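Local coordinates for minor capsid protein (Cafeteriavirus-dependent mavirus, PDB 6G42) that assembles into pentamers that probably occupy the fivefold vertices of the mavirus capsid as its penton, built on a single jelly-roll, at residues L65-G70 with D283-P288; Y104-V109 with E196-I201. One frame throughout, in Å; residues are numbered along the deposited sequence.

Contact 1 of 2, residues L65-G70 with D283-P288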
ATOM      1  N   LEU C  65     -22.729 -11.425   7.348  1.00 50.03           N
ATOM      2  CA  LEU C  65     -22.478  -9.993   7.222  1.00 52.23           C
ATOM      3  C   LEU C  65     -23.166  -9.133   8.295  1.00 55.91           C
ATOM      4  O   LEU C  65     -22.728  -8.014   8.555  1.00 59.91           O
ATOM      5  CB  LEU C  65     -22.914  -9.520   5.832  1.00 52.34           C
ATOM      6  CG  LEU C  65     -22.399 -10.288   4.610  1.00 52.88           C
ATOM      7  CD1 LEU C  65     -22.648  -9.478   3.347  1.00 52.38           C
ATOM      8  CD2 LEU C  65     -20.921 -10.627   4.713  1.00 54.02           C
ATOM      9  N   PHE C  66     -24.238  -9.644   8.903  1.00 57.15           N
ATOM     10  CA  PHE C  66     -25.051  -8.881   9.862  1.00 57.50           C
ATOM     11  C   PHE C  66     -25.706  -9.826  10.876  1.00 59.68           C
ATOM     12  O   PHE C  66     -25.959 -10.994  10.568  1.00 62.30           O
ATOM     13  CB  PHE C  66     -26.112  -8.067   9.113  1.00 54.46           C
ATOM     14  CG  PHE C  66     -26.824  -7.052   9.968  1.00 54.15           C
ATOM     15  CD1 PHE C  66     -26.182  -5.885  10.366  1.00 55.23           C
ATOM     16  CD2 PHE C  66     -28.144  -7.251  10.367  1.00 55.37           C
ATOM     17  CE1 PHE C  66     -26.837  -4.939  11.152  1.00 54.71           C
ATOM     18  CE2 PHE C  66     -28.806  -6.305  11.147  1.00 54.58           C
ATOM     19  CZ  PHE C  66     -28.151  -5.150  11.542  1.00 53.60           C
ATOM     20  N   LYS C  67     -25.966  -9.312  12.079  1.00 59.58           N
ATOM     21  CA  LYS C  67     -26.544 -10.089  13.183  1.00 56.93           C
ATOM     22  C   LYS C  67     -27.528  -9.211  13.960  1.00 58.13           C
ATOM     23  O   LYS C  67     -27.132  -8.566  14.928  1.00 56.28           O
ATOM     24  CB  LYS C  67     -25.431 -10.582  14.107  1.00 55.96           C
ATOM     25  CG  LYS C  67     -25.886 -11.479  15.250  1.00 54.87           C
ATOM     26  CD  LYS C  67     -24.734 -11.752  16.197  1.00 53.91           C
ATOM     27  CE  LYS C  67     -25.036 -12.888  17.149  1.00 54.38           C
ATOM     28  NZ  LYS C  67     -23.798 -13.313  17.853  1.00 55.48           N
ATOM     29  N   PRO C  68     -28.819  -9.199  13.550  1.00 61.44           N
ATOM     30  CA  PRO C  68     -29.841  -8.287  14.103  1.00 61.82           C
ATOM     31  C   PRO C  68     -30.038  -8.248  15.624  1.00 63.76           C
ATOM     32  O   PRO C  68     -30.489  -7.224  16.142  1.00 65.31           O
ATOM     33  CB  PRO C  68     -31.128  -8.779  13.447  1.00 60.63           C
ATOM     34  CG  PRO C  68     -30.686  -9.338  12.151  1.00 61.39           C
ATOM     35  CD  PRO C  68     -29.378 -10.004  12.445  1.00 61.24           C
ATOM     36  N   ALA C  69     -29.725  -9.339  16.320  1.00 64.92           N
ATOM     37  CA  ALA C  69     -29.913  -9.424  17.775  1.00 66.75           C
ATOM     38  C   ALA C  69     -29.225  -8.285  18.535  1.00 68.84           C
ATOM     39  O   ALA C  69     -29.823  -7.681  19.421  1.00 71.33           O
ATOM     40  CB  ALA C  69     -29.427 -10.772  18.289  1.00 67.57           C
ATOM     41  N   GLY C  70     -27.983  -7.988  18.162  1.00 71.48           N
ATOM     42  CA  GLY C  70     -27.173  -6.960  18.826  1.00 70.42           C
ATOM     43  C   GLY C  70     -27.553  -5.506  18.581  1.00 70.04           C
ATOM     44  O   GLY C  70     -27.099  -4.626  19.320  1.00 70.77           O
ATOM     45  N   ASP C 283     -20.056  -9.364  20.221  1.00 58.61           N
ATOM     46  CA  ASP C 283     -20.697  -9.661  21.525  1.00 58.98           C
ATOM     47  C   ASP C 283     -20.060 -10.837  22.309  1.00 61.45           C
ATOM     48  O   ASP C 283     -20.614 -11.301  23.306  1.00 61.28           O
ATOM     49  CB  ASP C 283     -22.217  -9.845  21.370  1.00 57.79           C
ATOM     50  CG  ASP C 283     -22.599 -11.010  20.467  1.00 57.29           C
ATOM     51  OD1 ASP C 283     -21.841 -11.997  20.367  1.00 56.42           O
ATOM     52  OD2 ASP C 283     -23.683 -10.932  19.850  1.00 54.88           O
ATOM     53  N   ASN C 284     -18.904 -11.304  21.835  1.00 64.58           N
ATOM     54  CA  ASN C 284     -18.086 -12.346  22.470  1.00 65.82           C
ATOM     55  C   ASN C 284     -18.764 -13.730  22.509  1.00 64.75           C
ATOM     56  O   ASN C 284     -18.343 -14.607  23.263  1.00 63.43           O
ATOM     57  CB  ASN C 284     -17.584 -11.883  23.864  1.00 66.86           C
ATOM     58  CG  ASN C 284     -16.074 -12.101  24.066  1.00 69.88           C
ATOM     59  OD1 ASN C 284     -15.277 -12.010  23.128  1.00 70.96           O
ATOM     60  ND2 ASN C 284     -15.677 -12.358  25.304  1.00 70.52           N
ATOM     61  N   GLU C 285     -19.775 -13.926  21.658  1.00 66.43           N
ATOM     62  CA  GLU C 285     -20.440 -15.219  21.491  1.00 68.39           C
ATOM     63  C   GLU C 285     -19.621 -16.065  20.529  1.00 64.95           C
ATOM     64  O   GLU C 285     -19.330 -15.640  19.418  1.00 64.19           O
ATOM     65  CB  GLU C 285     -21.859 -15.047  20.939  1.00 73.26           C
ATOM     66  CG  GLU C 285     -22.663 -16.343  20.888  1.00 79.36           C
ATOM     67  CD  GLU C 285     -24.145 -16.129  20.627  1.00 83.01           C
ATOM     68  OE1 GLU C 285     -24.516 -15.116  19.991  1.00 84.51           O
ATOM     69  OE2 GLU C 285     -24.944 -16.991  21.053  1.00 86.03           O
ATOM     70  N   LYS C 286     -19.273 -17.269  20.962  1.00 63.96           N
ATOM     71  CA  LYS C 286     -18.417 -18.166  20.197  1.00 63.15           C
ATOM     72  C   LYS C 286     -19.247 -19.070  19.275  1.00 61.06           C
ATOM     73  O   LYS C 286     -20.290 -19.579  19.685  1.00 62.65           O
ATOM     74  CB  LYS C 286     -17.608 -19.006  21.180  1.00 65.72           C
ATOM     75  CG  LYS C 286     -16.428 -19.715  20.561  1.00 71.45           C
ATOM     76  CD  LYS C 286     -15.539 -20.378  21.606  1.00 77.13           C
ATOM     77  CE  LYS C 286     -16.088 -21.724  22.058  1.00 80.59           C
ATOM     78  NZ  LYS C 286     -15.093 -22.462  22.888  1.00 82.75           N
ATOM     79  N   HIS C 287     -18.802 -19.248  18.030  1.00 57.98           N
ATOM     80  CA  HIS C 287     -19.399 -20.252  17.124  1.00 56.63           C
ATOM     81  C   HIS C 287     -18.369 -20.775  16.114  1.00 54.98           C
ATOM     82  O   HIS C 287     -17.481 -20.026  15.711  1.00 56.98           O
ATOM     83  CB  HIS C 287     -20.646 -19.703  16.416  1.00 56.05           C
ATOM     84  CG  HIS C 287     -20.387 -18.502  15.561  1.00 59.23           C
ATOM     85  ND1 HIS C 287     -20.431 -18.547  14.183  1.00 60.50           N
ATOM     86  CD2 HIS C 287     -20.089 -17.221  15.886  1.00 61.09           C
ATOM     87  CE1 HIS C 287     -20.167 -17.348  13.697  1.00 60.88           C
ATOM     88  NE2 HIS C 287     -19.957 -16.524  14.709  1.00 60.96           N
ATOM     89  N   PRO C 288     -18.486 -22.056  15.696  1.00 53.47           N
ATOM     90  CA  PRO C 288     -17.416 -22.648  14.888  1.00 53.07           C
ATOM     91  C   PRO C 288     -17.463 -22.251  13.411  1.00 52.34           C
ATOM     92  O   PRO C 288     -18.536 -21.946  12.874  1.00 50.55           O
ATOM     93  CB  PRO C 288     -17.649 -24.160  15.043  1.00 52.13           C
ATOM     94  CG  PRO C 288     -19.091 -24.306  15.411  1.00 51.84           C
ATOM     95  CD  PRO C 288     -19.653 -22.955  15.769  1.00 52.85           C
TER

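Contact 2 of 2, residues Y104-V109 with E196-I201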
ATOM      1  N   TYR C 104     -26.847 -12.400   5.406  1.00 48.06           N
ATOM      2  CA  TYR C 104     -25.686 -12.639   4.535  1.00 47.56           C
ATOM      3  C   TYR C 104     -25.544 -11.677   3.342  1.00 48.12           C
ATOM      4  O   TYR C 104     -24.748 -11.924   2.435  1.00 48.95           O
ATOM      5  CB  TYR C 104     -25.722 -14.099   4.056  1.00 47.59           C
ATOM      6  CG  TYR C 104     -25.500 -15.092   5.178  1.00 48.22           C
ATOM      7  CD1 TYR C 104     -26.550 -15.493   6.009  1.00 47.16           C
ATOM      8  CD2 TYR C 104     -24.230 -15.621   5.425  1.00 48.64           C
ATOM      9  CE1 TYR C 104     -26.340 -16.392   7.047  1.00 47.35           C
ATOM     10  CE2 TYR C 104     -24.012 -16.518   6.463  1.00 48.08           C
ATOM     11  CZ  TYR C 104     -25.068 -16.904   7.268  1.00 48.03           C
ATOM     12  OH  TYR C 104     -24.840 -17.794   8.297  1.00 50.74           O
ATOM     13  N   ASP C 105     -26.271 -10.564   3.368  1.00 49.43           N
ATOM     14  CA  ASP C 105     -26.308  -9.624   2.247  1.00 51.03           C
ATOM     15  C   ASP C 105     -26.755  -8.247   2.751  1.00 51.79           C
ATOM     16  O   ASP C 105     -27.819  -8.122   3.358  1.00 52.85           O
ATOM     17  CB  ASP C 105     -27.270 -10.145   1.172  1.00 51.78           C
ATOM     18  CG  ASP C 105     -27.132  -9.417  -0.157  1.00 54.49           C
ATOM     19  OD1 ASP C 105     -26.965  -8.175  -0.179  1.00 54.06           O
ATOM     20  OD2 ASP C 105     -27.212 -10.099  -1.198  1.00 58.10           O
ATOM     21  N   TYR C 106     -25.952  -7.217   2.487  1.00 51.55           N
ATOM     22  CA  TYR C 106     -26.280  -5.849   2.921  1.00 51.93           C
ATOM     23  C   TYR C 106     -27.431  -5.213   2.146  1.00 53.17           C
ATOM     24  O   TYR C 106     -27.977  -4.202   2.593  1.00 51.63           O
ATOM     25  CB  TYR C 106     -25.038  -4.937   2.899  1.00 51.64           C
ATOM     26  CG  TYR C 106     -24.025  -5.303   3.972  1.00 50.67           C
ATOM     27  CD1 TYR C 106     -24.366  -5.260   5.330  1.00 49.61           C
ATOM     28  CD2 TYR C 106     -22.740  -5.712   3.637  1.00 48.61           C
ATOM     29  CE1 TYR C 106     -23.455  -5.615   6.310  1.00 47.53           C
ATOM     30  CE2 TYR C 106     -21.826  -6.061   4.616  1.00 47.66           C
ATOM     31  CZ  TYR C 106     -22.187  -6.008   5.946  1.00 45.90           C
ATOM     32  OH  TYR C 106     -21.276  -6.366   6.911  1.00 45.30           O
ATOM     33  N   VAL C 107     -27.796  -5.799   1.003  1.00 56.64           N
ATOM     34  CA  VAL C 107     -29.016  -5.408   0.278  1.00 57.77           C
ATOM     35  C   VAL C 107     -30.232  -5.700   1.158  1.00 59.61           C
ATOM     36  O   VAL C 107     -31.098  -4.833   1.319  1.00 61.61           O
ATOM     37  CB  VAL C 107     -29.162  -6.122  -1.090  1.00 57.65           C
ATOM     38  CG1 VAL C 107     -30.475  -5.747  -1.768  1.00 57.13           C
ATOM     39  CG2 VAL C 107     -28.000  -5.775  -2.017  1.00 58.47           C
ATOM     40  N   ASP C 108     -30.272  -6.908   1.728  1.00 58.99           N
ATOM     41  CA  ASP C 108     -31.355  -7.334   2.630  1.00 58.46           C
ATOM     42  C   ASP C 108     -31.457  -6.481   3.893  1.00 59.37           C
ATOM     43  O   ASP C 108     -32.558  -6.252   4.399  1.00 62.99           O
ATOM     44  CB  ASP C 108     -31.189  -8.806   3.039  1.00 58.92           C
ATOM     45  CG  ASP C 108     -31.385  -9.775   1.879  1.00 59.73           C
ATOM     46  OD1 ASP C 108     -32.201  -9.496   0.972  1.00 61.64           O
ATOM     47  OD2 ASP C 108     -30.727 -10.834   1.889  1.00 57.33           O
ATOM     48  N   VAL C 109     -30.315  -6.030   4.407  1.00 58.36           N
ATOM     49  CA  VAL C 109     -30.294  -5.112   5.551  1.00 58.33           C
ATOM     50  C   VAL C 109     -30.961  -3.791   5.152  1.00 60.69           C
ATOM     51  O   VAL C 109     -31.712  -3.210   5.934  1.00 61.64           O
ATOM     52  CB  VAL C 109     -28.855  -4.903   6.091  1.00 57.04           C
ATOM     53  CG1 VAL C 109     -28.792  -3.800   7.142  1.00 56.81           C
ATOM     54  CG2 VAL C 109     -28.331  -6.199   6.690  1.00 56.25           C
ATOM     55  N   GLU C 196     -17.941  -1.781   8.244  1.00 55.47           N
ATOM     56  CA  GLU C 196     -17.190  -2.100   9.474  1.00 57.27           C
ATOM     57  C   GLU C 196     -18.023  -1.997  10.766  1.00 55.31           C
ATOM     58  O   GLU C 196     -17.741  -2.704  11.729  1.00 54.62           O
ATOM     59  CB  GLU C 196     -15.925  -1.223   9.577  1.00 60.69           C
ATOM     60  CG  GLU C 196     -16.186   0.271   9.725  1.00 65.24           C
ATOM     61  CD  GLU C 196     -14.933   1.128   9.649  1.00 69.78           C
ATOM     62  OE1 GLU C 196     -13.896   0.737  10.223  1.00 76.64           O
ATOM     63  OE2 GLU C 196     -14.989   2.217   9.039  1.00 72.73           O
ATOM     64  N   PHE C 197     -19.024  -1.111  10.777  1.00 55.72           N
ATOM     65  CA  PHE C 197     -19.979  -0.947  11.906  1.00 53.90           C
ATOM     66  C   PHE C 197     -21.124  -1.969  11.936  1.00 52.28           C
ATOM     67  O   PHE C 197     -21.879  -2.015  12.910  1.00 52.47           O
ATOM     68  CB  PHE C 197     -20.618   0.454  11.867  1.00 54.81           C
ATOM     69  CG  PHE C 197     -19.727   1.553  12.374  1.00 55.76           C
ATOM     70  CD1 PHE C 197     -18.665   2.014  11.602  1.00 54.92           C
ATOM     71  CD2 PHE C 197     -19.965   2.150  13.612  1.00 55.15           C
ATOM     72  CE1 PHE C 197     -17.842   3.028  12.060  1.00 54.71           C
ATOM     73  CE2 PHE C 197     -19.146   3.164  14.077  1.00 55.10           C
ATOM     74  CZ  PHE C 197     -18.081   3.604  13.302  1.00 56.55           C
ATOM     75  N   LEU C 198     -21.272  -2.740  10.860  1.00 50.78           N
ATOM     76  CA  LEU C 198     -22.363  -3.704  10.689  1.00 48.84           C
ATOM     77  C   LEU C 198     -21.939  -5.167  10.866  1.00 47.27           C
ATOM     78  O   LEU C 198     -22.723  -5.985  11.353  1.00 46.26           O
ATOM     79  CB  LEU C 198     -22.993  -3.512   9.302  1.00 49.17           C
ATOM     80  CG  LEU C 198     -23.480  -2.096   8.938  1.00 49.78           C
ATOM     81  CD1 LEU C 198     -24.118  -2.080   7.558  1.00 50.40           C
ATOM     82  CD2 LEU C 198     -24.467  -1.540   9.952  1.00 49.89           C
ATOM     83  N   THR C 199     -20.723  -5.503  10.446  1.00 47.35           N
ATOM     84  CA  THR C 199     -20.221  -6.875  10.571  1.00 47.09           C
ATOM     85  C   THR C 199     -20.190  -7.351  12.031  1.00 48.45           C
ATOM     86  O   THR C 199     -19.628  -6.673  12.899  1.00 49.80           O
ATOM     87  CB  THR C 199     -18.827  -7.082   9.917  1.00 46.91           C
ATOM     88  OG1 THR C 199     -18.411  -8.439  10.110  1.00 45.42           O
ATOM     89  CG2 THR C 199     -17.748  -6.150  10.494  1.00 47.01           C
ATOM     90  N   PRO C 200     -20.796  -8.522  12.307  1.00 48.43           N
ATOM     91  CA  PRO C 200     -20.739  -9.075  13.647  1.00 47.57           C
ATOM     92  C   PRO C 200     -19.436  -9.816  13.941  1.00 48.97           C
ATOM     93  O   PRO C 200     -19.211 -10.190  15.090  1.00 49.11           O
ATOM     94  CB  PRO C 200     -21.902 -10.062  13.648  1.00 47.53           C
ATOM     95  CG  PRO C 200     -21.922 -10.581  12.256  1.00 47.58           C
ATOM     96  CD  PRO C 200     -21.524  -9.420  11.388  1.00 48.56           C
ATOM     97  N   ILE C 201     -18.595 -10.022  12.925  1.00 48.44           N
ATOM     98  CA  ILE C 201     -17.410 -10.862  13.048  1.00 48.83           C
ATOM     99  C   ILE C 201     -16.192 -10.035  13.442  1.00 48.49           C
ATOM    100  O   ILE C 201     -15.815  -9.094  12.736  1.00 49.66           O
ATOM    101  CB  ILE C 201     -17.144 -11.627  11.738  1.00 50.56           C
ATOM    102  CG1 ILE C 201     -18.399 -12.432  11.384  1.00 50.69           C
ATOM    103  CG2 ILE C 201     -15.915 -12.535  11.873  1.00 51.11           C
ATOM    104  CD1 ILE C 201     -18.307 -13.251  10.128  1.00 51.08           C
TER

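Contact 1 of 2, residues L65-G70 with D283-P288
Lys67 reaches Asp283 and Glu285 from an extended stretch of backbone just before the 3-10 turn of residues 68-70, its CA 10.2 Å from the CA of Asp283, so the two segments meet through side chains rather than main chains. Lys67 crosses most of the gap, and the two acids come to meet it: its CG stands anti to the backbone N (chi1 -176°) and every later torsion is extended as well, which carries the ammonium group straight out to them. Asp283 comes at it from the opposite direction and presents OD2, 3.1 Å from Lys67 NZ, through the syn lone pair; its other oxygen, OD1, adds a weak bond at 3.4 Å to the same nitrogen. Glu285, likewise extended, gives the shorter salt bridge, with OE1 2.9 Å from Lys67 NZ. Here the nitrogen meets the oxygen on the anti side, about 20° out of the carboxylate plane.

Asp283 has a second task. Its OD1 accepts from the backbone N of Glu285 at 3.1 Å, closing an Asx turn that leads into strand 286-288. The turn ties the two acids together, so one part of the chain delivers both to the lysine. That strand pairs antiparallel with strand 272-281, from whose end Asp281 supplies a third acid to Lys67 NZ while its other oxygen takes a hydrogen bond from His287 NE2.

A single ammonium group thus joins the loop that leaves jelly-roll strand 49-62 to the turn linking strands 272-281 and 286-288. With three carboxylates converging on it, the lysine would be expected to remain protonated, and its charge should offset the repulsion that acids gathered so closely would otherwise feel.

Contact 2 of 2, residues Y104-V109 with E196-I201
Tyr106 and Leu198 make the apolar part of this buried contact, their side chains running at a slant to each other. CD1 and CE1 of the tyrosine ring do the touching: CE1 lies 3.7 Å from Leu198 CB and 3.8 Å from Leu198 CD1, so the leucine's CB and one methyl both bear obliquely on this corner of the ring. The two CA atoms stay 9.0 Å apart, a gap spanned by the side chains. Phe142 of strand 141-145 packs against both residues.

Beyond the ring, the Tyr106 hydroxyl lies against the backbone of Thr199, with Tyr106 OH 3.7 Å from Thr199 N, too long to count as a hydrogen bond.

The polar bonds lie within each segment or run to Asn245, and they shape the pieces that meet. Asp105 is the N-cap of helix 106-120: its OD1 accepts from Val107 N at 2.8 Å, and Asn245 donates to that oxygen while accepting from Tyr106 N. The first turn of the helix, and with it the tyrosine, is thereby held in place. The facing loop contains an ST turn: Thr199 OG1, anti to its own nitrogen (chi1 179°), receives Ile201 N at 3.2 Å, just where strand 201-207 begins.

How the contacts relate
Contacts 1 and 2 have centres about 11 Å apart and adjoin directly. Along the chain the order is 65-70, 104-109, 196-201, 283-288, so both segments of contact 2 fall between the two segments of contact 1. Leu65 O lies 2.7 Å from Tyr106 OH, a probable though weak hydrogen bond, and Lys67 packs its CB on Pro200. Between strands 49-62 and 201-207 of the jelly-roll the chain forms a further region with its own five-stranded antiparallel sheet. Segments 65-70 and 196-201 lie near its outgoing and returning connections, a position from which the two contacts probably contribute to joining that region to the jelly-roll part of the subunit.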